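Local coordinates for methyltransferase (Streptococcus mutans, PDB 2B78), which is a putative S-adenosylmethionine-dependent methyltransferase that probably binds RNA, though its substrate has not been established, at residues A[71-82]-A[134-143]; A[160-168]-A[185-193]. All coordinates share one frame; numbering follows the deposited sequence.

Contact 1: A[71-82]-A[134-143]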
loop_
_atom_site.group_PDB
_atom_site.type_symbol
_atom_site.label_atom_id
_atom_site.label_comp_id
_atom_site.label_asym_id
_atom_site.label_seq_id
_atom_site.Cartn_x
_atom_site.Cartn_y
_atom_site.Cartn_z
ATOM N N VAL A 71 -9.465 -26.364 2.051
ATOM C CA VAL A 71 -8.425 -25.921 2.968
ATOM C C VAL A 71 -7.016 -26.324 2.519
ATOM O O VAL A 71 -6.060 -25.564 2.702
ATOM C CB VAL A 71 -8.718 -26.412 4.420
ATOM C CG1 VAL A 71 -8.699 -27.924 4.490
ATOM C CG2 VAL A 71 -7.715 -25.800 5.385
ATOM N N THR A 72 -6.878 -27.495 1.903
ATOM C CA THR A 72 -5.561 -27.933 1.447
ATOM C C THR A 72 -5.000 -27.028 0.353
ATOM O O THR A 72 -3.788 -26.801 0.283
ATOM C CB THR A 72 -5.593 -29.385 0.926
ATOM O OG1 THR A 72 -5.730 -30.279 2.037
ATOM C CG2 THR A 72 -4.306 -29.718 0.179
ATOM N N TYR A 73 -5.876 -26.514 -0.498
ATOM C CA TYR A 73 -5.429 -25.638 -1.570
ATOM C C TYR A 73 -4.793 -24.384 -0.975
ATOM O O TYR A 73 -3.797 -23.887 -1.492
ATOM C CB TYR A 73 -6.600 -25.245 -2.467
ATOM C CG TYR A 73 -6.170 -24.429 -3.666
ATOM C CD1 TYR A 73 -5.539 -25.033 -4.753
ATOM C CD2 TYR A 73 -6.388 -23.050 -3.710
ATOM C CE1 TYR A 73 -5.136 -24.287 -5.858
ATOM C CE2 TYR A 73 -5.988 -22.292 -4.814
ATOM C CZ TYR A 73 -5.367 -22.919 -5.880
ATOM O OH TYR A 73 -4.984 -22.185 -6.978
ATOM N N PHE A 74 -5.367 -23.872 0.114
ATOM C CA PHE A 74 -4.816 -22.680 0.747
ATOM C C PHE A 74 -3.544 -22.987 1.532
ATOM O O PHE A 74 -2.641 -22.147 1.613
ATOM C CB PHE A 74 -5.874 -22.008 1.630
ATOM C CG PHE A 74 -6.962 -21.328 0.844
ATOM C CD1 PHE A 74 -6.681 -20.201 0.075
ATOM C CD2 PHE A 74 -8.252 -21.842 0.829
ATOM C CE1 PHE A 74 -7.677 -19.601 -0.702
ATOM C CE2 PHE A 74 -9.249 -21.250 0.059
ATOM C CZ PHE A 74 -8.960 -20.129 -0.709
ATOM N N ILE A 75 -3.450 -24.186 2.101
ATOM C CA ILE A 75 -2.237 -24.563 2.834
ATOM C C ILE A 75 -1.061 -24.507 1.847
ATOM O O ILE A 75 0.014 -23.982 2.167
ATOM C CB ILE A 75 -2.366 -25.995 3.435
ATOM C CG1 ILE A 75 -3.316 -25.954 4.632
ATOM C CG2 ILE A 75 -1.007 -26.530 3.859
ATOM C CD1 ILE A 75 -3.711 -27.320 5.162
ATOM N N LYS A 76 -1.280 -25.025 0.641
ATOM C CA LYS A 76 -0.255 -25.026 -0.401
ATOM C C LYS A 76 0.128 -23.592 -0.758
ATOM O O LYS A 76 1.308 -23.264 -0.864
ATOM C CB LYS A 76 -0.771 -25.722 -1.664
ATOM C CG LYS A 76 -1.187 -27.183 -1.478
ATOM C CD LYS A 76 0.013 -28.084 -1.234
ATOM C CE LYS A 76 -0.394 -29.553 -1.251
ATOM N NZ LYS A 76 0.765 -30.450 -0.981
ATOM N N LEU A 77 -0.873 -22.740 -0.955
ATOM C CA LEU A 77 -0.611 -21.346 -1.301
ATOM C C LEU A 77 0.208 -20.631 -0.233
ATOM O O LEU A 77 1.149 -19.901 -0.551
ATOM C CB LEU A 77 -1.920 -20.583 -1.522
ATOM C CG LEU A 77 -2.628 -20.800 -2.862
ATOM C CD1 LEU A 77 -3.885 -19.958 -2.915
ATOM C CD2 LEU A 77 -1.680 -20.420 -4.012
ATOM N N PHE A 78 -0.147 -20.826 1.033
ATOM C CA PHE A 78 0.587 -20.161 2.103
ATOM C C PHE A 78 1.979 -20.745 2.321
ATOM O O PHE A 78 2.888 -20.032 2.737
ATOM C CB PHE A 78 -0.227 -20.178 3.404
ATOM C CG PHE A 78 -1.505 -19.381 3.330
ATOM C CD1 PHE A 78 -1.522 -18.123 2.727
ATOM C CD2 PHE A 78 -2.692 -19.880 3.864
ATOM C CE1 PHE A 78 -2.699 -17.378 2.650
ATOM C CE2 PHE A 78 -3.878 -19.145 3.794
ATOM C CZ PHE A 78 -3.882 -17.894 3.188
ATOM N N GLN A 79 2.156 -22.033 2.041
ATOM C CA GLN A 79 3.476 -22.647 2.198
ATOM C C GLN A 79 4.431 -22.006 1.199
ATOM O O GLN A 79 5.598 -21.766 1.507
ATOM C CB GLN A 79 3.417 -24.161 1.945
ATOM C CG GLN A 79 2.850 -24.998 3.088
ATOM C CD GLN A 79 2.674 -26.474 2.706
ATOM O OE1 GLN A 79 2.605 -27.350 3.571
ATOM N NE2 GLN A 79 2.586 -26.745 1.406
ATOM N N TRP A 80 3.930 -21.712 0.003
ATOM C CA TRP A 80 4.758 -21.095 -1.029
ATOM C C TRP A 80 5.077 -19.638 -0.682
ATOM O O TRP A 80 6.210 -19.184 -0.834
ATOM C CB TRP A 80 4.055 -21.138 -2.396
ATOM C CG TRP A 80 4.093 -22.457 -3.112
ATOM C CD1 TRP A 80 3.062 -23.345 -3.254
ATOM C CD2 TRP A 80 5.211 -23.022 -3.818
ATOM N NE1 TRP A 80 3.470 -24.428 -4.004
ATOM C CE2 TRP A 80 4.782 -24.258 -4.360
ATOM C CE3 TRP A 80 6.532 -22.608 -4.041
ATOM C CZ2 TRP A 80 5.627 -25.079 -5.118
ATOM C CZ3 TRP A 80 7.376 -23.428 -4.797
ATOM C CH2 TRP A 80 6.917 -24.650 -5.323
ATOM N N SER A 81 4.074 -18.899 -0.224
ATOM C CA SER A 81 4.284 -17.498 0.120
ATOM C C SER A 81 5.258 -17.381 1.288
ATOM O O SER A 81 6.067 -16.451 1.351
ATOM C CB SER A 81 2.947 -16.825 0.457
ATOM O OG SER A 81 2.320 -17.434 1.575
ATOM N N LYS A 82 5.186 -18.333 2.210
ATOM C CA LYS A 82 6.071 -18.346 3.373
ATOM C C LYS A 82 7.515 -18.628 2.962
ATOM O O LYS A 82 8.443 -17.974 3.430
ATOM C CB LYS A 82 5.604 -19.411 4.373
ATOM C CG LYS A 82 6.508 -19.573 5.596
ATOM C CD LYS A 82 5.861 -20.489 6.628
ATOM C CE LYS A 82 6.641 -20.512 7.934
ATOM N NZ LYS A 82 5.949 -21.346 8.973
ATOM N N GLU A 134 -12.005 -21.404 6.008
ATOM C CA GLU A 134 -11.035 -22.366 5.500
ATOM C C GLU A 134 -9.705 -21.672 5.222
ATOM O O GLU A 134 -8.645 -22.228 5.487
ATOM C CB GLU A 134 -11.569 -23.049 4.244
ATOM C CG GLU A 134 -12.226 -22.114 3.257
ATOM C CD GLU A 134 -13.008 -22.864 2.198
ATOM O OE1 GLU A 134 -12.374 -23.562 1.373
ATOM O OE2 GLU A 134 -14.258 -22.758 2.199
ATOM N N ILE A 135 -9.761 -20.448 4.708
ATOM C CA ILE A 135 -8.540 -19.700 4.444
ATOM C C ILE A 135 -7.752 -19.515 5.743
ATOM O O ILE A 135 -6.553 -19.772 5.797
ATOM C CB ILE A 135 -8.850 -18.293 3.861
ATOM C CG1 ILE A 135 -9.448 -18.434 2.460
ATOM C CG2 ILE A 135 -7.568 -17.440 3.832
ATOM C CD1 ILE A 135 -9.769 -17.107 1.785
ATOM N N VAL A 136 -8.428 -19.059 6.794
ATOM C CA VAL A 136 -7.766 -18.833 8.072
ATOM C C VAL A 136 -7.240 -20.141 8.657
ATOM O O VAL A 136 -6.113 -20.201 9.144
ATOM C CB VAL A 136 -8.725 -18.151 9.079
ATOM C CG1 VAL A 136 -8.040 -17.980 10.415
ATOM C CG2 VAL A 136 -9.152 -16.794 8.549
ATOM N N ALA A 137 -8.060 -21.188 8.595
ATOM C CA ALA A 137 -7.679 -22.499 9.100
ATOM C C ALA A 137 -6.368 -22.947 8.448
ATOM O O ALA A 137 -5.455 -23.434 9.123
ATOM C CB ALA A 137 -8.792 -23.510 8.805
ATOM N N ALA A 138 -6.284 -22.776 7.131
ATOM C CA ALA A 138 -5.088 -23.138 6.380
ATOM C C ALA A 138 -3.900 -22.288 6.809
ATOM O O ALA A 138 -2.775 -22.789 6.921
ATOM C CB ALA A 138 -5.333 -22.953 4.886
ATOM N N PHE A 139 -4.140 -20.999 7.040
ATOM C CA PHE A 139 -3.064 -20.094 7.452
ATOM C C PHE A 139 -2.505 -20.479 8.821
ATOM O O PHE A 139 -1.286 -20.530 9.012
ATOM C CB PHE A 139 -3.552 -18.637 7.509
ATOM C CG PHE A 139 -2.473 -17.653 7.895
ATOM C CD1 PHE A 139 -1.644 -17.094 6.929
ATOM C CD2 PHE A 139 -2.259 -17.320 9.230
ATOM C CE1 PHE A 139 -0.616 -16.216 7.287
ATOM C CE2 PHE A 139 -1.240 -16.451 9.600
ATOM C CZ PHE A 139 -0.413 -15.896 8.623
ATOM N N ARG A 140 -3.394 -20.747 9.775
ATOM C CA ARG A 140 -2.946 -21.103 11.110
ATOM C C ARG A 140 -2.074 -22.350 11.129
ATOM O O ARG A 140 -1.211 -22.486 11.991
ATOM C CB ARG A 140 -4.140 -21.268 12.054
ATOM C CG ARG A 140 -4.884 -19.964 12.293
ATOM C CD ARG A 140 -6.044 -20.123 13.268
ATOM N NE ARG A 140 -5.616 -20.159 14.667
ATOM C CZ ARG A 140 -6.450 -20.294 15.696
ATOM N NH1 ARG A 140 -7.755 -20.411 15.479
ATOM N NH2 ARG A 140 -5.988 -20.306 16.942
ATOM N N GLN A 141 -2.274 -23.260 10.184
ATOM C CA GLN A 141 -1.435 -24.456 10.167
ATOM C C GLN A 141 -0.031 -24.110 9.669
ATOM O O GLN A 141 0.971 -24.594 10.201
ATOM C CB GLN A 141 -2.029 -25.548 9.271
ATOM C CG GLN A 141 -1.123 -26.772 9.190
ATOM C CD GLN A 141 -1.679 -27.901 8.343
ATOM O OE1 GLN A 141 -2.810 -28.336 8.535
ATOM N NE2 GLN A 141 -0.869 -28.399 7.414
ATOM N N VAL A 142 0.038 -23.259 8.652
ATOM C CA VAL A 142 1.316 -22.863 8.073
ATOM C C VAL A 142 2.097 -21.895 8.965
ATOM O O VAL A 142 3.328 -21.964 9.036
ATOM C CB VAL A 142 1.096 -22.239 6.674
ATOM C CG1 VAL A 142 2.429 -21.770 6.079
ATOM C CG2 VAL A 142 0.430 -23.268 5.763
ATOM N N TYR A 143 1.377 -21.005 9.649
ATOM C CA TYR A 143 1.987 -20.023 10.557
ATOM C C TYR A 143 1.331 -20.210 11.919
ATOM O O TYR A 143 0.520 -19.387 12.340
ATOM C CB TYR A 143 1.706 -18.600 10.069
ATOM C CG TYR A 143 2.553 -18.140 8.903
ATOM C CD1 TYR A 143 3.856 -17.673 9.104
ATOM C CD2 TYR A 143 2.039 -18.121 7.611
ATOM C CE1 TYR A 143 4.622 -17.190 8.047
ATOM C CE2 TYR A 143 2.799 -17.636 6.538
ATOM C CZ TYR A 143 4.086 -17.170 6.768
ATOM O OH TYR A 143 4.822 -16.656 5.731
HETATM O O HOH W 1 3.139 -15.986 3.731
#
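Ala138 carries the apolar centre of this helix pair: its methyl group fits as a knob into the hole made by Val71, Phe74, Ile75 and Phe78, with CB 3.4 Å from Phe74 CB. A side chain this small suits the place, because the backbones are close here, the CA atoms of Ile75 and Ala138 lying 4.8 Å apart. Val142 is a second knob, one turn on, among Ile75, Phe78, Gln79 and Lys82; its two branches divide the work, CG2 turning to Phe78 CB and CG1 to Lys82 CD.

Aromatic contacts flank the seam. Phe74 offers a ring face to Ile135, whose CG1 stands almost over the centroid at 3.6 Å, a CH-pi contact. Phe78 is a knob in the other direction, and its ring receives the edge of Phe139 on one face in a T-shaped pair, planes at 83°.

The axes of 71-82 and 134-142 pass 8.1 Å apart at a crossing angle of -46°. The helices they belong to, 71-83 and 132-142, pack against the mixed sheet of strands 96-101, 110-115, 118-123, 148-153 and 162-165. From that sheet Phe100 and Phe121 add edge-to-face partners for Phe78 and Phe139.

Polar interactions gather at the C-terminal ends. Lys82, with CG anti to its backbone N (chi1 177°) and an extended chain beyond, reaches far enough for NZ to donate to Val142 O at 2.7 Å, nearly straight on to the carbonyl. On the way, CD lies over the face of the Tyr143 ring, and NZ makes an off-centre cation-pi contact with it. A water bridges Tyr143 OH to Ser81 OG, which itself donates to Phe78 O at 2.9 Å.

Contact 2: A[160-168]-A[185-193]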
loop_
_atom_site.group_PDB
_atom_site.type_symbol
_atom_site.label_atom_id
_atom_site.label_comp_id
_atom_site.label_asym_id
_atom_site.label_seq_id
_atom_site.Cartn_x
_atom_site.Cartn_y
_atom_site.Cartn_z
ATOM N N ASN A 160 -19.181 -3.083 9.990
ATOM C CA ASN A 160 -17.904 -2.997 10.696
ATOM C C ASN A 160 -16.765 -3.266 9.727
ATOM O O ASN A 160 -16.880 -4.109 8.827
ATOM C CB ASN A 160 -17.854 -4.025 11.825
ATOM C CG ASN A 160 -18.934 -3.811 12.851
ATOM O OD1 ASN A 160 -18.931 -2.814 13.574
ATOM N ND2 ASN A 160 -19.874 -4.747 12.924
ATOM N N VAL A 161 -15.655 -2.570 9.901
ATOM C CA VAL A 161 -14.556 -2.781 8.989
ATOM C C VAL A 161 -13.382 -3.487 9.639
ATOM O O VAL A 161 -12.512 -4.006 8.945
ATOM C CB VAL A 161 -14.102 -1.447 8.380
ATOM C CG1 VAL A 161 -15.210 -0.901 7.482
ATOM C CG2 VAL A 161 -13.785 -0.456 9.485
ATOM N N SER A 162 -13.365 -3.527 10.967
ATOM C CA SER A 162 -12.268 -4.177 11.674
ATOM C C SER A 162 -12.772 -5.043 12.821
ATOM O O SER A 162 -13.736 -4.684 13.508
ATOM C CB SER A 162 -11.298 -3.120 12.210
ATOM O OG SER A 162 -10.128 -3.722 12.734
ATOM N N ALA A 163 -12.115 -6.180 13.033
ATOM C CA ALA A 163 -12.515 -7.090 14.103
ATOM C C ALA A 163 -11.412 -8.056 14.510
ATOM O O ALA A 163 -10.546 -8.400 13.703
ATOM C CB ALA A 163 -13.756 -7.879 13.669
ATOM N N HIS A 164 -11.438 -8.480 15.773
ATOM C CA HIS A 164 -10.480 -9.452 16.272
ATOM C C HIS A 164 -10.896 -10.744 15.576
ATOM O O HIS A 164 -12.097 -11.012 15.457
ATOM C CB HIS A 164 -10.598 -9.578 17.794
ATOM C CG HIS A 164 -9.751 -10.664 18.378
ATOM N ND1 HIS A 164 -8.385 -10.721 18.199
ATOM C CD2 HIS A 164 -10.080 -11.756 19.109
ATOM C CE1 HIS A 164 -7.909 -11.803 18.789
ATOM N NE2 HIS A 164 -8.917 -12.448 19.349
ATOM N N LEU A 165 -9.928 -11.527 15.101
ATOM C CA LEU A 165 -10.230 -12.765 14.367
ATOM C C LEU A 165 -9.988 -14.062 15.126
ATOM O O LEU A 165 -10.873 -14.921 15.181
ATOM C CB LEU A 165 -9.444 -12.806 13.051
ATOM C CG LEU A 165 -9.770 -13.986 12.127
ATOM C CD1 LEU A 165 -11.254 -13.964 11.784
ATOM C CD2 LEU A 165 -8.918 -13.916 10.856
ATOM N N TYR A 166 -8.790 -14.227 15.684
ATOM C CA TYR A 166 -8.503 -15.435 16.455
ATOM C C TYR A 166 -7.340 -15.229 17.408
ATOM O O TYR A 166 -6.581 -14.271 17.271
ATOM C CB TYR A 166 -8.233 -16.638 15.531
ATOM C CG TYR A 166 -6.928 -16.628 14.742
ATOM C CD1 TYR A 166 -5.693 -16.695 15.386
ATOM C CD2 TYR A 166 -6.939 -16.592 13.347
ATOM C CE1 TYR A 166 -4.501 -16.730 14.661
ATOM C CE2 TYR A 166 -5.749 -16.626 12.612
ATOM C CZ TYR A 166 -4.536 -16.696 13.282
ATOM O OH TYR A 166 -3.365 -16.748 12.572
ATOM N N GLY A 167 -7.212 -16.124 18.383
ATOM C CA GLY A 167 -6.121 -16.024 19.338
ATOM C C GLY A 167 -6.231 -14.916 20.370
ATOM O O GLY A 167 -7.325 -14.475 20.721
ATOM N N GLN A 168 -5.077 -14.475 20.865
ATOM C CA GLN A 168 -5.014 -13.417 21.869
ATOM C C GLN A 168 -5.352 -12.056 21.279
ATOM O O GLN A 168 -5.303 -11.862 20.063
ATOM C CB GLN A 168 -3.609 -13.336 22.474
ATOM C CG GLN A 168 -3.270 -14.391 23.517
ATOM C CD GLN A 168 -1.800 -14.347 23.914
ATOM O OE1 GLN A 168 -1.234 -13.275 24.131
ATOM N NE2 GLN A 168 -1.177 -15.514 24.008
ATOM N N VAL A 185 1.733 1.402 16.068
ATOM C CA VAL A 185 0.644 0.908 15.234
ATOM C C VAL A 185 -0.549 0.438 16.060
ATOM O O VAL A 185 -0.467 0.290 17.288
ATOM C CB VAL A 185 1.109 -0.262 14.315
ATOM C CG1 VAL A 185 2.279 0.192 13.437
ATOM C CG2 VAL A 185 1.510 -1.467 15.151
ATOM N N PHE A 186 -1.655 0.200 15.366
ATOM C CA PHE A 186 -2.894 -0.249 15.989
ATOM C C PHE A 186 -3.596 -1.152 14.978
ATOM O O PHE A 186 -3.638 -0.832 13.791
ATOM C CB PHE A 186 -3.753 0.969 16.386
ATOM C CG PHE A 186 -3.780 2.083 15.359
ATOM C CD1 PHE A 186 -4.771 2.128 14.375
ATOM C CD2 PHE A 186 -2.830 3.096 15.394
ATOM C CE1 PHE A 186 -4.811 3.174 13.441
ATOM C CE2 PHE A 186 -2.856 4.146 14.466
ATOM C CZ PHE A 186 -3.848 4.185 13.490
ATOM N N LEU A 187 -4.147 -2.274 15.444
ATOM C CA LEU A 187 -4.772 -3.240 14.548
ATOM C C LEU A 187 -6.285 -3.328 14.535
ATOM O O LEU A 187 -6.846 -4.024 13.683
ATOM C CB LEU A 187 -4.223 -4.645 14.833
ATOM C CG LEU A 187 -2.739 -4.880 14.580
ATOM C CD1 LEU A 187 -2.429 -6.358 14.774
ATOM C CD2 LEU A 187 -2.389 -4.432 13.163
ATOM N N ASN A 188 -6.960 -2.636 15.446
ATOM C CA ASN A 188 -8.411 -2.743 15.466
ATOM C C ASN A 188 -9.133 -1.400 15.537
ATOM O O ASN A 188 -10.174 -1.270 16.184
ATOM C CB ASN A 188 -8.827 -3.652 16.621
ATOM C CG ASN A 188 -10.241 -4.162 16.475
ATOM O OD1 ASN A 188 -10.664 -4.535 15.378
ATOM N ND2 ASN A 188 -10.982 -4.191 17.579
ATOM N N ASP A 189 -8.582 -0.406 14.851
ATOM C CA ASP A 189 -9.180 0.924 14.825
ATOM C C ASP A 189 -9.306 1.437 13.387
ATOM O O ASP A 189 -8.406 2.100 12.865
ATOM C CB ASP A 189 -8.339 1.881 15.677
ATOM C CG ASP A 189 -8.800 3.321 15.572
ATOM O OD1 ASP A 189 -9.971 3.554 15.197
ATOM O OD2 ASP A 189 -7.987 4.221 15.878
ATOM N N GLY A 190 -10.427 1.111 12.746
ATOM C CA GLY A 190 -10.651 1.547 11.379
ATOM C C GLY A 190 -9.948 0.671 10.361
ATOM O O GLY A 190 -9.476 -0.415 10.694
ATOM N N LEU A 191 -9.873 1.147 9.123
ATOM C CA LEU A 191 -9.239 0.407 8.038
ATOM C C LEU A 191 -7.719 0.470 8.047
ATOM O O LEU A 191 -7.060 -0.464 7.593
ATOM C CB LEU A 191 -9.734 0.919 6.679
ATOM C CG LEU A 191 -11.171 0.598 6.261
ATOM C CD1 LEU A 191 -11.425 1.149 4.864
ATOM C CD2 LEU A 191 -11.391 -0.908 6.282
ATOM N N MET A 192 -7.161 1.563 8.561
ATOM C CA MET A 192 -5.711 1.726 8.582
ATOM C C MET A 192 -5.075 1.313 9.898
ATOM O O MET A 192 -5.758 1.171 10.909
ATOM C CB MET A 192 -5.363 3.172 8.228
ATOM C CG MET A 192 -5.962 3.586 6.885
ATOM S SD MET A 192 -5.602 5.292 6.458
ATOM C CE MET A 192 -6.628 6.135 7.715
ATOM N N THR A 193 -3.755 1.142 9.873
ATOM C CA THR A 193 -3.003 0.682 11.031
ATOM C C THR A 193 -1.980 1.641 11.622
ATOM O O THR A 193 -1.236 1.251 12.518
ATOM C CB THR A 193 -2.238 -0.580 10.668
ATOM O OG1 THR A 193 -1.221 -0.238 9.714
ATOM C CG2 THR A 193 -3.166 -1.605 10.066
#
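Strand 162-165 and the irregular loop 185-193 approach without any backbone hydrogen bond between them, and the CA atoms come nearest at Ser162 and Asn188, 5.6 Å apart. The strand is at one edge of a mixed five-stranded sheet, antiparallel to 148-153; the contact joins this edge to the loop leading from strand 181-185 to helix 200-210.

The polar link is a single bond. Ser162, whose CB points toward the loop, has its hydroxyl swung to the side opposite the backbone N, and OG donates to Asn188 OD1 at 2.8 Å; the hydroxyl lies 23° out of the plane of the amide carbonyl. A serine suits the place because one hydroxyl, close to the backbone, can both donate to Asn188 OD1 and accept from Lys152 NZ. Lys152, on the neighbouring strand, is hydrogen-bonded through NZ to Leu187 O and Gly190 O as well, and so ties the strand hydroxyl and two loop carbonyls to one ammonium group.

Gly190 has a positive phi of 81°, and at its backbone angles a CB would be jammed against the preceding carbonyl O, so glycine suits this backbone conformation. Beside it, Asp189, whose CB points away from the strand, forms a salt bridge through OD2 with Arg246 NH2. Arg246 binds S-adenosyl-L-homocysteine, a ligand absent from this model, so the loop borders that site.

The apolar part lies at the surface, where Val161 and Leu191 cross at about a right angle. These two branched side chains meet closely, Leu191 CD2 coming within 3.5 Å of Val161 CB.

Overall arrangement
The two contacts follow one another along the chain, contact 1 closing before contact 2 opens, and their centres are 21 Å apart. Strand 162-165 and the turn after it join them: Tyr166 packs on helix 132-142, with CD2 3.4 Å from Val136 CG1, while its ring also forms a cation-pi pair with Arg140. Leu165 CD2 adds a contact to Val136 CG2 at 3.7 Å. Contact 1 thus covers one part of the five-stranded sheet that ends in strand 162-165, and contact 2 lies along its edge. Contact 2 alone approaches the S-adenosyl-L-homocysteine site, the side chains of Asp189 and Arg246 being about 3 Å apart; contact 1 is remote from it.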